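Local coordinates for GXWXG domain-containing protein (Thermomonospora curvata, PDB 4MVE) that is of unknown function but joins a GXWXG region and a DUF4334 region through a single curved antiparallel beta-sheet, at residues T24-Y29 and I142-L147; R97-A102 and A110-K115; Q116-H121 and G132-K137. All blocks are in the same frame, centred on the assembly; numbering follows the deposited sequence.

Contact 1: residues T24-Y29 and I142-L147; sequences TVEELY and ILYFHL
E26 and Y144 meet with different first torsions: E26 holds CG anti to the backbone N (chi1 175°), whereas Y144 holds CG anti to its carbonyl carbon, beside the backbone N (chi1 -61°). The CB of Y144 points from strand 143-147 to helix 24-29, and the ring extends from there to E26. Y144 OH donates to E26 OE1 at 2.5 Å, a short bond that uses the anti lone pair of the carboxylate oxygen. OE1 lies in the plane of the ring, at its edge, while the carboxylate plane stands almost perpendicular to it. Below this polar tip the contact is apolar. V25 CG1 packs 3.6 Å from Y144 CG, near the root of the ring, where a short branched side chain fits as the two slide past each other in opposite directions. Y29, one helical turn after V25, offers a ring face: Y144 CE1 sits 3.8 Å above that plane, displaced toward the rim. The ring planes are 56° apart, an oblique pair; Y29 OH hydrogen-bonds H121 O. The contact packs helix 22-29 against the sheet. R22 and R104 both form salt bridges to E26 OE1, and R104 also hydrogen-bonds Y144 OH; two positive charges so near would be expected to keep E26 ionised and to polarise the tyrosine hydroxyl, consistent with the short bond between them.

Contact 2: residues R97-A102 and A110-K115; sequences RLREVA and AMIYDK
R97 faces I112, and R99 faces A110, as hydrogen-bonded pairs of an antiparallel beta hairpin, so that four backbone N-H groups and four carbonyls satisfy one another. The bonds from I112 N to R97 O and from A110 N to R99 O are both 2.8 Å; the return bonds, R97 N to I112 O and R99 N to A110 O, are 3.1 Å. Between them L98 and M111, a selenomethionine, form a non-hydrogen-bonded pair, whose CA-H groups point at A110 O and R97 O. In R97, chi1 of 67° sets CG between the backbone N and the carbonyl carbon, the chain bends at chi2, and I112 CB lies over one guanidinium face. NH1 forms a salt bridge with D114 OD1 at 2.9 Å, although the N-H approach is bent (127°) and the hydrogen bond weak; NH1 also bonds Y113 O weakly. NH2 donates to a water at 2.9 Å, which in turn donates to Y113 O. Arginine suits the place because its flat guanidinium can lie over I112 while NH1 reaches D114 and NH2 the water. R99 NH1 reaches back to L98 O at 2.9 Å, and its NH2 has a salt bridge to D73. On the same face, V101 CG2 packs 3.6 Å from A110 CB. L98 and M111 turn to the opposite face and touch F69 of strand 64-71, while M111 shares backbone bonds with D120 of the adjoining strand 118-124.

Contact 3: residues Q116-H121 and G132-K137; sequences QPIIDH and GAMDAK
H121 NE2 donates to D135 OD2 at 3.1 Å, nearly straight (166°) and close to the imidazole plane. It uses the anti lone pair of the oxygen, and ring and carboxylate are almost coplanar. H121 sets CG anti to its carbonyl carbon (chi1 -55°), D135 sets CG anti to the backbone N (chi1 167°). The two side chains share one sheet face but are not directly paired, so the bond runs diagonally across the strands. A133 O also lies at the ring edge, 3.3 Å from H121 CD2, and I119 CG2 sits over one ring face, offset toward the rim. What sets these groups in place is the hairpin of strands 118-124 and 129-136, an antiparallel ladder in which I119 with D135 and H121 with A133 are the hydrogen-bonded pairs; D135 N to I119 O, at 2.7 Å, is one of its bonds. The opposite face carries I118, D120, M134 and A136: the extended start of the M134 chain, a selenomethionine, passes 3.6 Å from I118 CG2 with its CG, and lies 3.4 Å from D120 OD1. Further out, V101 and L103 of strand 96-103 pack on H121. At the open end P117 centres an inverse gamma turn, its O accepting from K137 N and its ring packed on K137 CB.

All three contacts reach one antiparallel sheet. Contacts 2 and 3 follow each other along the chain as successive hairpins, their centres about 8 Å apart, and meet where strands 106-113 and 118-124 lie side by side: M111 N lies 2.8 Å from D120 O, and Y113 N 3.1 Å from I118 O, both probable hydrogen bonds. Contact 1, which spans both of them in sequence, joins contact 3, centre to centre about 12 Å, through L143 O and M134 N at 2.7 Å, a probable hydrogen bond from Y29 OH to H121 O at 2.7 Å, and F145 packing on D120. Contacts 1 and 2 do not touch; their nearest atoms are about 6 Å apart, and strands 118-124 and 129-136 intervene in the sheet.

Contact 1: residues T24-Y29 and I142-L147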
# COMPACT_ATOMS: atom_id res chain seq x y z
N THR A 24 13.52 4.59 8.75
CA THR A 24 13.00 5.96 8.77
C THR A 24 11.46 5.98 8.46
O THR A 24 10.73 6.77 9.08
CB THR A 24 13.79 6.84 7.79
OG1 THR A 24 15.19 6.71 8.08
CG2 THR A 24 13.35 8.30 7.83
N VAL A 25 10.99 5.15 7.52
CA VAL A 25 9.56 5.13 7.18
C VAL A 25 8.77 4.60 8.39
O VAL A 25 7.72 5.15 8.73
CB VAL A 25 9.20 4.35 5.88
CG1 VAL A 25 7.68 4.36 5.66
CG2 VAL A 25 9.91 4.95 4.66
N GLU A 26 9.28 3.53 9.02
CA GLU A 26 8.67 2.89 10.16
C GLU A 26 8.50 3.89 11.30
O GLU A 26 7.43 3.90 11.92
CB GLU A 26 9.51 1.70 10.61
CG GLU A 26 9.01 1.04 11.89
CD GLU A 26 9.36 -0.43 11.93
OE1 GLU A 26 8.73 -1.21 11.19
OE2 GLU A 26 10.34 -0.78 12.63
N GLU A 27 9.53 4.72 11.58
CA GLU A 27 9.45 5.75 12.65
C GLU A 27 8.31 6.71 12.34
O GLU A 27 7.51 7.05 13.21
CB GLU A 27 10.77 6.54 12.80
CG GLU A 27 11.93 5.78 13.42
CD GLU A 27 13.33 6.25 13.03
OE1 GLU A 27 13.46 7.32 12.40
OE2 GLU A 27 14.30 5.53 13.37
N LEU A 28 8.20 7.11 11.08
CA LEU A 28 7.17 8.05 10.67
C LEU A 28 5.77 7.37 10.64
O LEU A 28 4.80 7.96 11.13
CB LEU A 28 7.53 8.69 9.32
CG LEU A 28 8.76 9.66 9.36
CD1 LEU A 28 9.29 9.95 7.95
CD2 LEU A 28 8.40 10.99 10.03
N TYR A 29 5.70 6.12 10.16
CA TYR A 29 4.47 5.35 10.11
C TYR A 29 3.83 5.17 11.49
O TYR A 29 2.62 5.36 11.64
CB TYR A 29 4.77 4.00 9.48
CG TYR A 29 3.57 3.08 9.34
CD1 TYR A 29 3.27 2.14 10.32
CD2 TYR A 29 2.81 3.07 8.17
CE1 TYR A 29 2.19 1.27 10.18
CE2 TYR A 29 1.77 2.16 7.99
CZ TYR A 29 1.44 1.28 9.02
OH TYR A 29 0.41 0.40 8.84
N ILE A 142 8.66 -5.86 8.22
CA ILE A 142 7.53 -5.20 7.58
C ILE A 142 8.11 -4.31 6.45
O ILE A 142 9.08 -3.62 6.70
CB ILE A 142 6.76 -4.34 8.64
CG1 ILE A 142 6.14 -5.20 9.80
CG2 ILE A 142 5.75 -3.35 7.98
CD1 ILE A 142 5.12 -6.29 9.45
N LEU A 143 7.53 -4.30 5.24
CA LEU A 143 8.03 -3.44 4.16
C LEU A 143 6.95 -2.36 3.82
O LEU A 143 5.75 -2.59 3.98
CB LEU A 143 8.51 -4.26 2.94
CG LEU A 143 9.60 -5.34 3.26
CD1 LEU A 143 9.77 -6.34 2.11
CD2 LEU A 143 10.97 -4.72 3.63
N TYR A 144 7.37 -1.19 3.39
CA TYR A 144 6.46 -0.09 3.20
C TYR A 144 6.28 0.32 1.76
O TYR A 144 7.23 0.33 0.99
CB TYR A 144 6.94 1.13 4.03
CG TYR A 144 6.98 0.81 5.51
CD1 TYR A 144 5.84 0.92 6.30
CD2 TYR A 144 8.15 0.35 6.11
CE1 TYR A 144 5.86 0.59 7.65
CE2 TYR A 144 8.17 -0.03 7.45
CZ TYR A 144 7.03 0.09 8.22
OH TYR A 144 7.05 -0.30 9.54
N PHE A 145 5.07 0.75 1.43
CA PHE A 145 4.75 1.28 0.11
C PHE A 145 3.77 2.46 0.29
O PHE A 145 3.30 2.70 1.40
CB PHE A 145 4.21 0.17 -0.83
CG PHE A 145 2.87 -0.39 -0.42
CD1 PHE A 145 2.80 -1.49 0.45
CD2 PHE A 145 1.69 0.17 -0.90
CE1 PHE A 145 1.56 -2.01 0.84
CE2 PHE A 145 0.45 -0.34 -0.50
CZ PHE A 145 0.39 -1.43 0.36
N HIS A 146 3.44 3.18 -0.79
CA HIS A 146 2.50 4.29 -0.61
C HIS A 146 1.41 4.26 -1.66
O HIS A 146 1.58 3.59 -2.66
CB HIS A 146 3.22 5.66 -0.57
CG HIS A 146 4.22 5.91 -1.67
ND1 HIS A 146 3.82 6.28 -2.94
CD2 HIS A 146 5.57 5.84 -1.64
CE1 HIS A 146 4.93 6.44 -3.63
NE2 HIS A 146 6.00 6.19 -2.89
N LEU A 147 0.26 4.89 -1.37
CA LEU A 147 -0.88 5.01 -2.28
C LEU A 147 -1.37 6.43 -2.29
O LEU A 147 -1.52 7.04 -1.23
CB LEU A 147 -2.04 4.05 -1.92
CG LEU A 147 -1.77 2.53 -1.87
CD1 LEU A 147 -2.94 1.79 -1.19
CD2 LEU A 147 -1.40 1.95 -3.27

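Contact 2: residues R97-A102 and A110-K115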
# COMPACT_ATOMS: atom_id res chain seq x y z
N ARG A 97 -9.46 -8.39 -0.05
CA ARG A 97 -10.56 -7.78 0.67
C ARG A 97 -10.01 -6.93 1.81
O ARG A 97 -8.80 -6.95 2.08
CB ARG A 97 -11.57 -8.84 1.15
CG ARG A 97 -11.04 -9.78 2.20
CD ARG A 97 -11.66 -11.18 2.13
NE ARG A 97 -11.01 -12.03 3.14
CZ ARG A 97 -9.74 -12.44 3.09
NH1 ARG A 97 -8.96 -12.13 2.05
NH2 ARG A 97 -9.24 -13.18 4.08
N LEU A 98 -10.88 -6.13 2.42
CA LEU A 98 -10.50 -5.23 3.51
C LEU A 98 -11.11 -5.65 4.83
O LEU A 98 -12.30 -6.01 4.88
CB LEU A 98 -10.97 -3.80 3.21
CG LEU A 98 -10.24 -3.03 2.09
CD1 LEU A 98 -11.10 -1.88 1.59
CD2 LEU A 98 -8.89 -2.49 2.58
N ARG A 99 -10.30 -5.59 5.88
CA ARG A 99 -10.73 -5.87 7.26
C ARG A 99 -10.01 -4.90 8.19
O ARG A 99 -9.05 -4.23 7.75
CB ARG A 99 -10.43 -7.32 7.66
CG ARG A 99 -11.16 -8.41 6.84
CD ARG A 99 -12.69 -8.32 7.07
NE ARG A 99 -13.44 -9.43 6.50
CZ ARG A 99 -13.99 -9.44 5.29
NH1 ARG A 99 -13.79 -8.44 4.45
NH2 ARG A 99 -14.69 -10.49 4.88
N GLU A 100 -10.46 -4.79 9.44
CA GLU A 100 -9.76 -3.99 10.44
C GLU A 100 -8.85 -4.94 11.19
O GLU A 100 -9.34 -5.90 11.76
CB GLU A 100 -10.72 -3.26 11.37
CG GLU A 100 -11.51 -2.17 10.68
CD GLU A 100 -12.49 -1.50 11.62
OE1 GLU A 100 -13.54 -2.11 11.92
OE2 GLU A 100 -12.20 -0.36 12.07
N VAL A 101 -7.53 -4.71 11.11
CA VAL A 101 -6.48 -5.57 11.69
C VAL A 101 -5.51 -4.72 12.52
O VAL A 101 -5.26 -3.58 12.15
CB VAL A 101 -5.71 -6.33 10.56
CG1 VAL A 101 -4.78 -7.41 11.14
CG2 VAL A 101 -6.67 -6.95 9.52
N ALA A 102 -5.00 -5.26 13.67
CA ALA A 102 -4.02 -4.55 14.50
C ALA A 102 -2.60 -4.77 13.99
O ALA A 102 -2.25 -5.86 13.53
CB ALA A 102 -4.09 -5.01 15.95
N ALA A 110 -6.93 -2.71 6.70
CA ALA A 110 -5.86 -3.51 6.15
C ALA A 110 -6.34 -4.28 4.94
O ALA A 110 -7.46 -4.76 4.97
CB ALA A 110 -5.33 -4.47 7.21
N MSE A 111 -5.53 -4.37 3.86
CA MSE A 111 -5.93 -5.24 2.75
C MSE A 111 -5.40 -6.64 2.99
O MSE A 111 -4.24 -6.81 3.30
CB MSE A 111 -5.42 -4.70 1.42
CG MSE A 111 -6.15 -5.27 0.23
SE MSE A 111 -5.05 -4.97 -1.36
CE MSE A 111 -3.59 -6.16 -0.97
N ILE A 112 -6.25 -7.66 2.88
CA ILE A 112 -5.79 -9.05 3.08
C ILE A 112 -5.87 -9.78 1.73
O ILE A 112 -6.95 -9.82 1.17
CB ILE A 112 -6.65 -9.77 4.16
CG1 ILE A 112 -6.66 -8.97 5.49
CG2 ILE A 112 -6.24 -11.27 4.33
CD1 ILE A 112 -7.39 -9.57 6.66
N TYR A 113 -4.79 -10.40 1.24
CA TYR A 113 -4.90 -11.18 -0.01
C TYR A 113 -5.76 -12.40 0.25
O TYR A 113 -5.67 -13.00 1.34
CB TYR A 113 -3.53 -11.61 -0.54
CG TYR A 113 -2.77 -10.53 -1.28
CD1 TYR A 113 -2.16 -9.48 -0.60
CD2 TYR A 113 -2.65 -10.56 -2.67
CE1 TYR A 113 -1.41 -8.50 -1.28
CE2 TYR A 113 -1.92 -9.59 -3.36
CZ TYR A 113 -1.32 -8.54 -2.67
OH TYR A 113 -0.59 -7.62 -3.38
N ASP A 114 -6.56 -12.77 -0.74
CA ASP A 114 -7.39 -13.97 -0.64
C ASP A 114 -6.58 -15.23 -0.66
O ASP A 114 -6.97 -16.22 -0.03
CB ASP A 114 -8.40 -14.04 -1.82
CG ASP A 114 -9.44 -12.95 -1.79
OD1 ASP A 114 -9.50 -12.20 -0.77
OD2 ASP A 114 -10.23 -12.87 -2.75
N LYS A 115 -5.49 -15.25 -1.48
CA LYS A 115 -4.78 -16.50 -1.74
C LYS A 115 -3.31 -16.45 -1.39
O LYS A 115 -2.57 -17.35 -1.77
CB LYS A 115 -4.95 -16.87 -3.23
CG LYS A 115 -6.40 -17.11 -3.66
CD LYS A 115 -6.69 -18.58 -3.82
CE LYS A 115 -7.98 -19.02 -3.16
NZ LYS A 115 -8.05 -20.50 -3.04
O HOH W 1 -6.84 -14.71 3.78

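Contact 3: residues Q116-H121 and G132-K137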
# COMPACT_ATOMS: atom_id res chain seq x y z
N GLN A 116 -2.88 -15.42 -0.65
CA GLN A 116 -1.47 -15.19 -0.28
C GLN A 116 -1.40 -14.74 1.15
O GLN A 116 -2.26 -13.96 1.56
CB GLN A 116 -0.83 -14.10 -1.20
CG GLN A 116 -1.02 -14.30 -2.71
CD GLN A 116 -0.44 -15.58 -3.24
OE1 GLN A 116 0.48 -16.17 -2.66
NE2 GLN A 116 -1.00 -16.07 -4.33
N PRO A 117 -0.39 -15.18 1.94
CA PRO A 117 -0.35 -14.78 3.36
C PRO A 117 0.24 -13.38 3.50
O PRO A 117 1.31 -13.21 4.05
CB PRO A 117 0.54 -15.87 4.00
CG PRO A 117 1.48 -16.27 2.88
CD PRO A 117 0.69 -16.15 1.61
N ILE A 118 -0.46 -12.37 2.94
CA ILE A 118 0.00 -10.98 2.91
C ILE A 118 -1.09 -10.04 3.38
O ILE A 118 -2.21 -10.08 2.85
CB ILE A 118 0.47 -10.59 1.46
CG1 ILE A 118 1.57 -11.53 0.92
CG2 ILE A 118 0.93 -9.13 1.41
CD1 ILE A 118 1.76 -11.55 -0.61
N ILE A 119 -0.75 -9.17 4.35
CA ILE A 119 -1.68 -8.14 4.82
C ILE A 119 -1.01 -6.78 4.67
O ILE A 119 0.13 -6.65 5.12
CB ILE A 119 -2.10 -8.39 6.29
CG1 ILE A 119 -2.85 -9.71 6.46
CG2 ILE A 119 -2.94 -7.20 6.84
CD1 ILE A 119 -2.82 -10.18 7.95
N ASP A 120 -1.70 -5.77 4.11
CA ASP A 120 -1.20 -4.39 3.99
C ASP A 120 -1.97 -3.50 4.95
O ASP A 120 -3.16 -3.25 4.73
CB ASP A 120 -1.30 -3.83 2.56
CG ASP A 120 -0.68 -4.69 1.47
OD1 ASP A 120 0.37 -5.32 1.73
OD2 ASP A 120 -1.21 -4.69 0.35
N HIS A 121 -1.30 -3.03 6.02
CA HIS A 121 -1.87 -2.18 7.10
C HIS A 121 -1.76 -0.72 6.68
O HIS A 121 -0.66 -0.25 6.40
CB HIS A 121 -1.13 -2.42 8.42
CG HIS A 121 -1.12 -3.86 8.83
ND1 HIS A 121 -2.04 -4.36 9.77
CD2 HIS A 121 -0.28 -4.86 8.47
CE1 HIS A 121 -1.72 -5.63 9.94
NE2 HIS A 121 -0.64 -5.97 9.19
N GLY A 132 1.30 2.09 3.27
CA GLY A 132 0.88 0.71 3.48
C GLY A 132 2.04 -0.03 4.09
O GLY A 132 3.17 0.12 3.61
N ALA A 133 1.77 -0.86 5.13
CA ALA A 133 2.75 -1.69 5.81
C ALA A 133 2.49 -3.16 5.46
O ALA A 133 1.50 -3.74 5.91
CB ALA A 133 2.67 -1.48 7.32
N MSE A 134 3.33 -3.72 4.57
CA MSE A 134 3.14 -5.08 4.12
C MSE A 134 3.66 -6.07 5.18
O MSE A 134 4.85 -6.03 5.55
CB MSE A 134 3.84 -5.32 2.77
CG MSE A 134 3.49 -6.69 2.22
SE MSE A 134 4.65 -7.23 0.78
CE MSE A 134 6.28 -7.57 1.89
N ASP A 135 2.76 -6.95 5.64
CA ASP A 135 2.98 -8.00 6.65
C ASP A 135 2.80 -9.36 5.95
O ASP A 135 1.68 -9.88 5.86
CB ASP A 135 1.96 -7.74 7.81
CG ASP A 135 1.73 -8.83 8.85
OD1 ASP A 135 2.56 -9.79 8.93
OD2 ASP A 135 0.75 -8.71 9.63
N ALA A 136 3.89 -9.88 5.37
CA ALA A 136 3.92 -11.13 4.60
C ALA A 136 4.63 -12.25 5.37
O ALA A 136 5.79 -12.08 5.79
CB ALA A 136 4.62 -10.92 3.25
N LYS A 137 3.94 -13.39 5.49
CA LYS A 137 4.44 -14.56 6.18
C LYS A 137 5.90 -14.86 5.85
O LYS A 137 6.26 -14.99 4.67
CB LYS A 137 3.60 -15.79 5.89
CG LYS A 137 4.12 -17.03 6.60
CD LYS A 137 3.17 -18.16 6.46
CE LYS A 137 2.38 -18.31 7.72
NZ LYS A 137 1.86 -19.70 7.88